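Local structure of TENA/THI-4 protein (Shewanella denitrificans OS217, 3DDE) at residues W18-I21 with L22-P26. The protein is of unknown function but has an all-helical, heme oxygenase-like fold and may be an iron-containing oxidoreductase. Residues are numbered along the deposited sequence; the frame is centred on the assembly and turned at random.
Sequences WDSI and LTNSP
The carbonyl oxygen of D19 is gripped twice by T23, one turn further along, and gives a compact example of a helical threonine whose hydroxyl shares the i-4 carbonyl with its own backbone N-H. The pair lies in the last two turns of helix 7-24, the first helix of this heme oxygenase-like bundle. T23 N donates to D19 O at 3.0 Å in the regular i to i+4 bond, while T23 OG1 reaches the same oxygen at 2.7 Å from the other face of the carbonyl plane. The hydroxyl can turn back along the helix because OG1 stands beside its own backbone N (chi1 -62°), anti to the carbonyl carbon. The D19 and T23 side chains run alongside each other on an exposed surface, with OD1 of D19 3.4 Å from OG1 of T23.

On the side of W18 the backbone bond is joined by apolar contact. L22 N bonds almost straight to W18 O at 2.8 Å, and the L22 side chain passes by that carbonyl until CD2 meets W18 CE3 at 4.2 Å, oblique to the indole. I21 CD1 sits over one face of the W18 ring, displaced toward its rim. W18 also stacks on Y146, and L207 of helix 193-223 meets both W18 and I21, so that this face of helix 7-24 packs against helix 193-223.

The i to i+4 pattern continues through N24 N to S20 O and S25 N to I21 O, then ends, P26 having no N-H to give. S25 is the first residue to leave helical geometry and is also the N-cap of helix 26-32: its OG, anti to its own N, makes a weak hydrogen bond to I28 N, while S25 CB lies 3.1 Å from I21 O.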
loop_
_atom_site.group_PDB
_atom_site.type_symbol
_atom_site.label_atom_id
_atom_site.label_comp_id
_atom_site.label_asym_id
_atom_site.label_seq_id
_atom_site.Cartn_x
_atom_site.Cartn_y
_atom_site.Cartn_z
ATOM N N TRP A 18 7.089 -6.071 -32.115
ATOM C CA TRP A 18 6.392 -5.056 -32.927
ATOM C C TRP A 18 5.993 -5.625 -34.291
ATOM O O TRP A 18 4.878 -5.409 -34.775
ATOM C CB TRP A 18 7.234 -3.787 -33.106
ATOM C CG TRP A 18 7.171 -2.874 -31.935
ATOM C CD1 TRP A 18 8.192 -2.532 -31.098
ATOM C CD2 TRP A 18 6.007 -2.192 -31.451
ATOM N NE1 TRP A 18 7.737 -1.668 -30.125
ATOM C CE2 TRP A 18 6.400 -1.443 -30.322
ATOM C CE3 TRP A 18 4.671 -2.133 -31.870
ATOM C CZ2 TRP A 18 5.502 -0.645 -29.601
ATOM C CZ3 TRP A 18 3.778 -1.342 -31.153
ATOM C CH2 TRP A 18 4.197 -0.607 -30.034
ATOM N N ASP A 19 6.905 -6.363 -34.901
ATOM C CA ASP A 19 6.632 -6.995 -36.181
ATOM C C ASP A 19 5.327 -7.803 -36.133
ATOM O O ASP A 19 4.492 -7.732 -37.036
ATOM C CB ASP A 19 7.789 -7.916 -36.553
ATOM C CG ASP A 19 7.553 -8.645 -37.849
ATOM O OD1 ASP A 19 6.898 -8.069 -38.746
ATOM O OD2 ASP A 19 8.028 -9.791 -37.965
ATOM N N SER A 20 5.169 -8.575 -35.074
ATOM C CA SER A 20 3.983 -9.385 -34.883
ATOM C C SER A 20 2.733 -8.529 -34.663
ATOM O O SER A 20 1.699 -8.767 -35.288
ATOM C CB SER A 20 4.203 -10.317 -33.692
ATOM O OG SER A 20 2.998 -10.950 -33.322
ATOM N N ILE A 21 2.840 -7.541 -33.780
ATOM C CA ILE A 21 1.735 -6.632 -33.452
ATOM C C ILE A 21 1.236 -5.868 -34.681
ATOM O O ILE A 21 0.025 -5.770 -34.906
ATOM C CB ILE A 21 2.167 -5.615 -32.361
ATOM C CG1 ILE A 21 2.458 -6.328 -31.035
ATOM C CG2 ILE A 21 1.081 -4.559 -32.122
ATOM C CD1 ILE A 21 3.153 -5.438 -29.992
ATOM N N LEU A 22 2.170 -5.354 -35.484
ATOM C CA LEU A 22 1.830 -4.571 -36.663
ATOM C C LEU A 22 1.303 -5.446 -37.806
ATOM O O LEU A 22 0.463 -5.005 -38.590
ATOM C CB LEU A 22 3.035 -3.696 -37.098
ATOM C CG LEU A 22 3.555 -2.722 -35.992
ATOM C CD1 LEU A 22 4.761 -1.888 -36.451
ATOM C CD2 LEU A 22 2.455 -1.800 -35.460
ATOM N N THR A 23 1.768 -6.692 -37.878
ATOM C CA THR A 23 1.311 -7.628 -38.904
ATOM C C THR A 23 -0.073 -8.200 -38.583
ATOM O O THR A 23 -0.821 -8.545 -39.482
ATOM C CB THR A 23 2.289 -8.842 -39.060
ATOM O OG1 THR A 23 3.584 -8.390 -39.471
ATOM C CG2 THR A 23 1.777 -9.841 -40.092
ATOM N N ASN A 24 -0.409 -8.309 -37.306
ATOM C CA ASN A 24 -1.663 -8.945 -36.899
ATOM C C ASN A 24 -2.802 -8.042 -36.413
ATOM O O ASN A 24 -3.948 -8.481 -36.395
ATOM C CB ASN A 24 -1.352 -10.012 -35.839
ATOM C CG ASN A 24 -0.670 -11.243 -36.440
ATOM O OD1 ASN A 24 -1.128 -11.788 -37.446
ATOM N ND2 ASN A 24 0.414 -11.692 -35.816
ATOM N N SER A 25 -2.509 -6.796 -36.039
ATOM C CA SER A 25 -3.551 -5.882 -35.552
ATOM C C SER A 25 -4.452 -5.331 -36.657
ATOM O O SER A 25 -3.968 -4.637 -37.558
ATOM C CB SER A 25 -2.926 -4.696 -34.818
ATOM O OG SER A 25 -3.935 -3.817 -34.350
ATOM N N PRO A 26 -5.769 -5.619 -36.598
ATOM C CA PRO A 26 -6.646 -5.051 -37.615
ATOM C C PRO A 26 -6.701 -3.532 -37.510
ATOM O O PRO A 26 -6.941 -2.848 -38.511
ATOM C CB PRO A 26 -8.016 -5.645 -37.270
ATOM C CG PRO A 26 -7.747 -6.801 -36.445
ATOM C CD PRO A 26 -6.530 -6.459 -35.669
#